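Local coordinates for outer membrane protein YopM (Yersinia pestis, PDB 1G9U) that probably acts as a secreted effector that alters host cell physiology and promotes bacterial survival in host tissues, at residues E38-W43 / R64-L69; L76-L81 / E94-S99. All blocks are in the same frame, centred on the assembly; numbering follows the deposited sequence.

Interaction 1 of 2, residues E38-W43 / R64-L69; sequences EYYNAW and RLRDCL. With HG (mercury (II) ion), chain M.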
loop_
_atom_site.group_PDB
_atom_site.type_symbol
_atom_site.label_atom_id
_atom_site.label_comp_id
_atom_site.label_asym_id
_atom_site.label_seq_id
_atom_site.Cartn_x
_atom_site.Cartn_y
_atom_site.Cartn_z
ATOM N N GLU A 38 -9.588 -28.156 -49.295
ATOM C CA GLU A 38 -10.093 -26.779 -49.352
ATOM C C GLU A 38 -9.955 -26.092 -48.001
ATOM O O GLU A 38 -9.569 -24.928 -47.937
ATOM C CB GLU A 38 -11.542 -26.749 -49.821
ATOM C CG GLU A 38 -11.693 -27.705 -51.005
ATOM C CD GLU A 38 -13.083 -27.624 -51.586
ATOM O OE1 GLU A 38 -13.496 -26.498 -51.924
ATOM O OE2 GLU A 38 -13.725 -28.687 -51.662
ATOM N N TYR A 39 -10.194 -26.828 -46.921
ATOM C CA TYR A 39 -9.985 -26.177 -45.636
ATOM C C TYR A 39 -8.519 -25.741 -45.484
ATOM O O TYR A 39 -8.299 -24.546 -45.216
ATOM C CB TYR A 39 -10.438 -27.085 -44.465
ATOM C CG TYR A 39 -11.933 -26.897 -44.240
ATOM C CD1 TYR A 39 -12.832 -27.927 -44.499
ATOM C CD2 TYR A 39 -12.445 -25.685 -43.786
ATOM C CE1 TYR A 39 -14.193 -27.765 -44.299
ATOM C CE2 TYR A 39 -13.807 -25.511 -43.596
ATOM C CZ TYR A 39 -14.678 -26.552 -43.850
ATOM O OH TYR A 39 -16.030 -26.388 -43.668
ATOM N N TYR A 40 -7.638 -26.729 -45.654
ATOM C CA TYR A 40 -6.204 -26.595 -45.463
ATOM C C TYR A 40 -5.649 -25.410 -46.251
ATOM O O TYR A 40 -4.773 -24.675 -45.817
ATOM C CB TYR A 40 -5.422 -27.805 -45.896
ATOM C CG TYR A 40 -5.459 -29.014 -45.020
ATOM C CD1 TYR A 40 -4.658 -30.078 -45.409
ATOM C CD2 TYR A 40 -6.217 -29.144 -43.879
ATOM C CE1 TYR A 40 -4.627 -31.224 -44.664
ATOM C CE2 TYR A 40 -6.171 -30.302 -43.113
ATOM C CZ TYR A 40 -5.366 -31.344 -43.508
ATOM O OH TYR A 40 -5.274 -32.545 -42.836
ATOM N N ASN A 41 -6.229 -25.284 -47.433
ATOM C CA ASN A 41 -5.745 -24.270 -48.350
ATOM C C ASN A 41 -6.276 -22.918 -47.895
ATOM O O ASN A 41 -5.494 -21.969 -47.846
ATOM C CB ASN A 41 -6.134 -24.694 -49.767
ATOM C CG ASN A 41 -5.149 -25.648 -50.412
ATOM O OD1 ASN A 41 -5.158 -25.909 -51.627
ATOM N ND2 ASN A 41 -4.205 -26.211 -49.677
ATOM N N ALA A 42 -7.563 -22.818 -47.591
ATOM C CA ALA A 42 -8.156 -21.603 -47.075
ATOM C C ALA A 42 -7.353 -21.183 -45.845
ATOM O O ALA A 42 -7.011 -20.024 -45.620
ATOM C CB ALA A 42 -9.608 -21.788 -46.636
ATOM N N TRP A 43 -7.030 -22.176 -45.021
ATOM C CA TRP A 43 -6.211 -21.791 -43.854
ATOM C C TRP A 43 -4.811 -21.337 -44.209
ATOM O O TRP A 43 -4.217 -20.416 -43.596
ATOM C CB TRP A 43 -6.224 -22.990 -42.888
ATOM C CG TRP A 43 -7.657 -23.172 -42.430
ATOM C CD1 TRP A 43 -8.660 -22.244 -42.490
ATOM C CD2 TRP A 43 -8.217 -24.344 -41.862
ATOM N NE1 TRP A 43 -9.815 -22.773 -41.984
ATOM C CE2 TRP A 43 -9.569 -24.054 -41.590
ATOM C CE3 TRP A 43 -7.684 -25.599 -41.556
ATOM C CZ2 TRP A 43 -10.408 -25.007 -41.013
ATOM C CZ3 TRP A 43 -8.529 -26.555 -40.979
ATOM C CH2 TRP A 43 -9.872 -26.250 -40.721
ATOM N N ARG A 64 -3.559 -25.772 -35.228
ATOM C CA ARG A 64 -4.658 -26.254 -34.382
ATOM C C ARG A 64 -5.892 -26.556 -35.196
ATOM O O ARG A 64 -6.559 -27.542 -34.939
ATOM C CB ARG A 64 -5.011 -25.265 -33.267
ATOM C CG ARG A 64 -3.846 -24.980 -32.337
ATOM C CD ARG A 64 -4.214 -24.355 -31.018
ATOM N NE ARG A 64 -3.059 -24.272 -30.135
ATOM C CZ ARG A 64 -2.844 -23.410 -29.162
ATOM N NH1 ARG A 64 -3.703 -22.464 -28.820
ATOM N NH2 ARG A 64 -1.702 -23.528 -28.494
ATOM N N LEU A 65 -6.152 -25.727 -36.195
ATOM C CA LEU A 65 -7.274 -26.029 -37.076
ATOM C C LEU A 65 -7.031 -27.379 -37.744
ATOM O O LEU A 65 -7.964 -28.183 -37.826
ATOM C CB LEU A 65 -7.444 -24.961 -38.149
ATOM C CG LEU A 65 -7.927 -23.613 -37.611
ATOM C CD1 LEU A 65 -7.307 -22.439 -38.340
ATOM C CD2 LEU A 65 -9.443 -23.575 -37.734
ATOM N N ARG A 66 -5.783 -27.592 -38.180
ATOM C CA ARG A 66 -5.502 -28.823 -38.914
ATOM C C ARG A 66 -5.732 -30.062 -38.064
ATOM O O ARG A 66 -6.473 -30.972 -38.433
ATOM C CB ARG A 66 -4.087 -28.889 -39.478
ATOM C CG ARG A 66 -3.711 -27.722 -40.358
ATOM C CD ARG A 66 -2.423 -27.995 -41.147
ATOM N NE ARG A 66 -2.484 -27.190 -42.330
ATOM C CZ ARG A 66 -2.396 -27.083 -43.625
ATOM N NH1 ARG A 66 -2.083 -28.105 -44.417
ATOM N NH2 ARG A 66 -2.630 -25.868 -44.166
ATOM N N ASP A 67 -5.059 -30.054 -36.918
ATOM C CA ASP A 67 -5.209 -31.233 -36.077
ATOM C C ASP A 67 -6.657 -31.318 -35.644
ATOM O O ASP A 67 -7.228 -32.392 -35.488
ATOM C CB ASP A 67 -4.278 -31.146 -34.861
ATOM C CG ASP A 67 -5.138 -31.156 -33.604
ATOM O OD1 ASP A 67 -5.721 -30.083 -33.314
ATOM O OD2 ASP A 67 -5.246 -32.247 -33.014
ATOM N N CYS A 68 -7.265 -30.128 -35.444
ATOM C CA CYS A 68 -8.654 -30.241 -35.035
ATOM C C CYS A 68 -9.510 -30.902 -36.123
ATOM O O CYS A 68 -10.364 -31.699 -35.747
ATOM C CB CYS A 68 -9.326 -28.907 -34.685
ATOM S SG CYS A 68 -11.055 -29.222 -34.205
ATOM N N LEU A 69 -9.325 -30.527 -37.384
ATOM C CA LEU A 69 -10.074 -31.091 -38.494
ATOM C C LEU A 69 -9.618 -32.543 -38.670
ATOM O O LEU A 69 -10.434 -33.391 -38.978
ATOM C CB LEU A 69 -9.792 -30.451 -39.850
ATOM C CG LEU A 69 -10.662 -30.874 -41.024
ATOM C CD1 LEU A 69 -12.140 -30.809 -40.676
ATOM C CD2 LEU A 69 -10.440 -29.990 -42.246
HETATM HG HG HG M . -12.772 -30.023 -35.414
#
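Trp43 and Leu65 both carry CG anti to the carbonyl carbon, chi1 -64° and -69°, and each side chain leans into the gap between the helices, where Leu65 CB comes to lie over the indole. Leu65 CB sits 3.5 Å from the centroid of the six-membered ring of Trp43, over its face, in a CH-pi contact. The two methyls of Leu65 extend along the same indole, and Leu65 CD2 reaches Trp43 CZ2 at 3.7 Å. The opposite face of the indole lies against the backbone of its own helix, at Tyr39 O. The ring is thus held between the two helices, and its NE1 bonds to Glu88 O.

Leu69 sends its CD2 methyl across, against Tyr39 CB (3.7 Å) and Trp43 CH2 (4.1 Å).

The partly exposed side of the contact is a cation-pi pair. Arg66 is extended from CG to NE and carries its guanidinium over one face of the Tyr40 ring. The two planes are 30° apart. Arg66 CZ is 4.4 Å from the ring centroid, an off-centre cation-pi contact.

On the same helix as Arg66, Cys68 SG binds a mercury ion at 2.2 Å. The segment axes run antiparallel, 10.5 Å apart. This is the antiparallel helical hairpin that caps the N-terminal end of the leucine-rich repeat domain in this family of bacterial effectors.

Interaction 2 of 2, residues L76-L81 / E94-S99; sequences LELNNL and ESLVAS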
loop_
_atom_site.group_PDB
_atom_site.type_symbol
_atom_site.label_atom_id
_atom_site.label_comp_id
_atom_site.label_asym_id
_atom_site.label_seq_id
_atom_site.Cartn_x
_atom_site.Cartn_y
_atom_site.Cartn_z
ATOM N N LEU A 76 -12.167 -26.612 -30.603
ATOM C CA LEU A 76 -11.062 -25.885 -31.182
ATOM C C LEU A 76 -10.658 -24.706 -30.284
ATOM O O LEU A 76 -11.420 -23.784 -30.016
ATOM C CB LEU A 76 -11.403 -25.399 -32.588
ATOM C CG LEU A 76 -10.396 -24.439 -33.243
ATOM C CD1 LEU A 76 -9.045 -25.079 -33.468
ATOM C CD2 LEU A 76 -11.035 -23.858 -34.504
ATOM N N GLU A 77 -9.420 -24.777 -29.846
ATOM C CA GLU A 77 -8.731 -23.861 -28.976
ATOM C C GLU A 77 -7.750 -22.960 -29.707
ATOM O O GLU A 77 -6.618 -23.286 -30.072
ATOM C CB GLU A 77 -8.087 -24.756 -27.919
ATOM C CG GLU A 77 -7.954 -24.135 -26.539
ATOM C CD GLU A 77 -6.671 -24.669 -25.903
ATOM O OE1 GLU A 77 -6.691 -25.852 -25.481
ATOM O OE2 GLU A 77 -5.645 -23.953 -25.843
ATOM N N LEU A 78 -8.129 -21.688 -29.924
ATOM C CA LEU A 78 -7.181 -20.764 -30.538
ATOM C C LEU A 78 -6.888 -19.588 -29.620
ATOM O O LEU A 78 -6.845 -18.433 -30.073
ATOM C CB LEU A 78 -7.786 -20.163 -31.804
ATOM C CG LEU A 78 -8.256 -21.166 -32.853
ATOM C CD1 LEU A 78 -9.095 -20.380 -33.858
ATOM C CD2 LEU A 78 -7.048 -21.867 -33.463
ATOM N N ASN A 79 -6.741 -19.854 -28.327
ATOM C CA ASN A 79 -6.645 -18.712 -27.416
ATOM C C ASN A 79 -5.301 -17.994 -27.484
ATOM O O ASN A 79 -4.267 -18.614 -27.705
ATOM C CB ASN A 79 -6.999 -19.211 -26.011
ATOM C CG ASN A 79 -6.928 -20.733 -26.016
ATOM O OD1 ASN A 79 -7.976 -21.372 -26.117
ATOM N ND2 ASN A 79 -5.720 -21.280 -25.948
ATOM N N ASN A 80 -5.341 -16.657 -27.339
ATOM C CA ASN A 80 -4.157 -15.852 -27.188
ATOM C C ASN A 80 -3.085 -15.941 -28.249
ATOM O O ASN A 80 -1.880 -16.010 -27.981
ATOM C CB ASN A 80 -3.659 -16.326 -25.788
ATOM C CG ASN A 80 -2.767 -15.270 -25.178
ATOM O OD1 ASN A 80 -1.893 -15.621 -24.393
ATOM N ND2 ASN A 80 -3.012 -14.030 -25.605
ATOM N N LEU A 81 -3.474 -15.879 -29.515
ATOM C CA LEU A 81 -2.541 -15.983 -30.635
ATOM C C LEU A 81 -2.517 -14.702 -31.448
ATOM O O LEU A 81 -2.075 -14.567 -32.588
ATOM C CB LEU A 81 -2.945 -17.184 -31.490
ATOM C CG LEU A 81 -2.884 -18.546 -30.781
ATOM C CD1 LEU A 81 -3.484 -19.656 -31.644
ATOM C CD2 LEU A 81 -1.445 -18.913 -30.438
ATOM N N GLU A 94 -18.171 -28.242 -31.751
ATOM C CA GLU A 94 -19.219 -27.947 -30.791
ATOM C C GLU A 94 -18.874 -26.727 -29.944
ATOM O O GLU A 94 -19.773 -25.981 -29.588
ATOM C CB GLU A 94 -19.525 -29.126 -29.878
ATOM C CG GLU A 94 -21.047 -29.341 -29.906
ATOM C CD GLU A 94 -21.413 -30.738 -30.383
ATOM O OE1 GLU A 94 -20.739 -31.657 -29.861
ATOM O OE2 GLU A 94 -22.342 -30.840 -31.215
ATOM N N SER A 95 -17.589 -26.604 -29.727
ATOM C CA SER A 95 -17.002 -25.523 -28.973
ATOM C C SER A 95 -15.814 -24.853 -29.666
ATOM O O SER A 95 -14.821 -25.440 -30.114
ATOM C CB SER A 95 -16.582 -26.124 -27.618
ATOM O OG SER A 95 -15.729 -25.269 -26.888
ATOM N N LEU A 96 -15.906 -23.533 -29.686
ATOM C CA LEU A 96 -14.855 -22.641 -30.131
ATOM C C LEU A 96 -14.308 -21.851 -28.936
ATOM O O LEU A 96 -15.035 -21.086 -28.301
ATOM C CB LEU A 96 -15.354 -21.664 -31.208
ATOM C CG LEU A 96 -14.360 -20.590 -31.641
ATOM C CD1 LEU A 96 -13.098 -21.151 -32.287
ATOM C CD2 LEU A 96 -15.066 -19.659 -32.610
ATOM N N VAL A 97 -13.037 -22.034 -28.644
ATOM C CA VAL A 97 -12.304 -21.251 -27.660
ATOM C C VAL A 97 -11.331 -20.361 -28.434
ATOM O O VAL A 97 -10.277 -20.854 -28.850
ATOM C CB VAL A 97 -11.624 -22.150 -26.611
ATOM C CG1 VAL A 97 -11.009 -21.367 -25.457
ATOM C CG2 VAL A 97 -12.697 -23.065 -26.013
ATOM N N ALA A 98 -11.671 -19.092 -28.633
ATOM C CA ALA A 98 -10.849 -18.113 -29.343
ATOM C C ALA A 98 -10.692 -16.834 -28.542
ATOM O O ALA A 98 -10.764 -15.677 -28.987
ATOM C CB ALA A 98 -11.474 -17.783 -30.711
ATOM N N SER A 99 -10.498 -16.943 -27.232
ATOM C CA SER A 99 -10.440 -15.685 -26.465
ATOM C C SER A 99 -9.036 -15.119 -26.385
ATOM O O SER A 99 -8.041 -15.817 -26.595
ATOM C CB SER A 99 -11.039 -15.918 -25.081
ATOM O OG SER A 99 -10.555 -17.134 -24.550
#
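Two successive leucine-rich repeats, LRR 1 and LRR 2, join here through their short parallel strands. Such strands line the concave face of a leucine-rich repeat solenoid. Leu76 pairs with Leu96, and Glu77 with Val97. Leu76 N donates to Ser95 O at 2.9 Å, and Leu76 O accepts from Val97 N at 2.7 Å. Leu78 N also donates to Val97 O. Past the strands, Asn80 N donates to Ser99 O at 2.9 Å, so backbone hydrogen bonding, though not strand pairing, continues into the turn.

The side chains of Leu76 and Leu96 lie side by side on the face turned into the solenoid. Both have CG anti to the backbone N, with chi1 of 171° and 174°, which sets them in the same orientation. Leu76 CD2 touches Leu96 CD1 at 4.1 Å. Leu78 adds its CD1 to the same methyl of Leu96. This repeats the leucine core from one turn of the chain to the next.

Glu77 and Val97 lie on the other face and also point the same way. The side chain of Asn80 turns to another chain and bonds to Glu320 of the second subunit. Within its own segment, Asn79 ND2 donates to Glu77 OE2 at 2.7 Å; the carboxylate oxygen is met on its anti side and lies in the Asn79 amide plane.

Interaction 1 holds the two N-terminal helices to each other, and interaction 2 holds the first repeat to the second. Helix 58-71 is followed by strand 75-77 after a short link, and the contacts meet there. Leu65 CD2 packs on Leu76 CD2 at 3.6 Å, which joins the helical core to the leucine core of the repeats. Arg64 NH1 probably bonds to Glu77 O at 3.3 Å. Interaction 1 is buried and depends on side chains: aromatic, aliphatic and one cation-pi pair. Interaction 2 is partly buried and depends on backbone bonds, with leucines on its inner side and a mix of Glu77, Val97 and polar groups on its outer side. Only interaction 2 reaches another subunit.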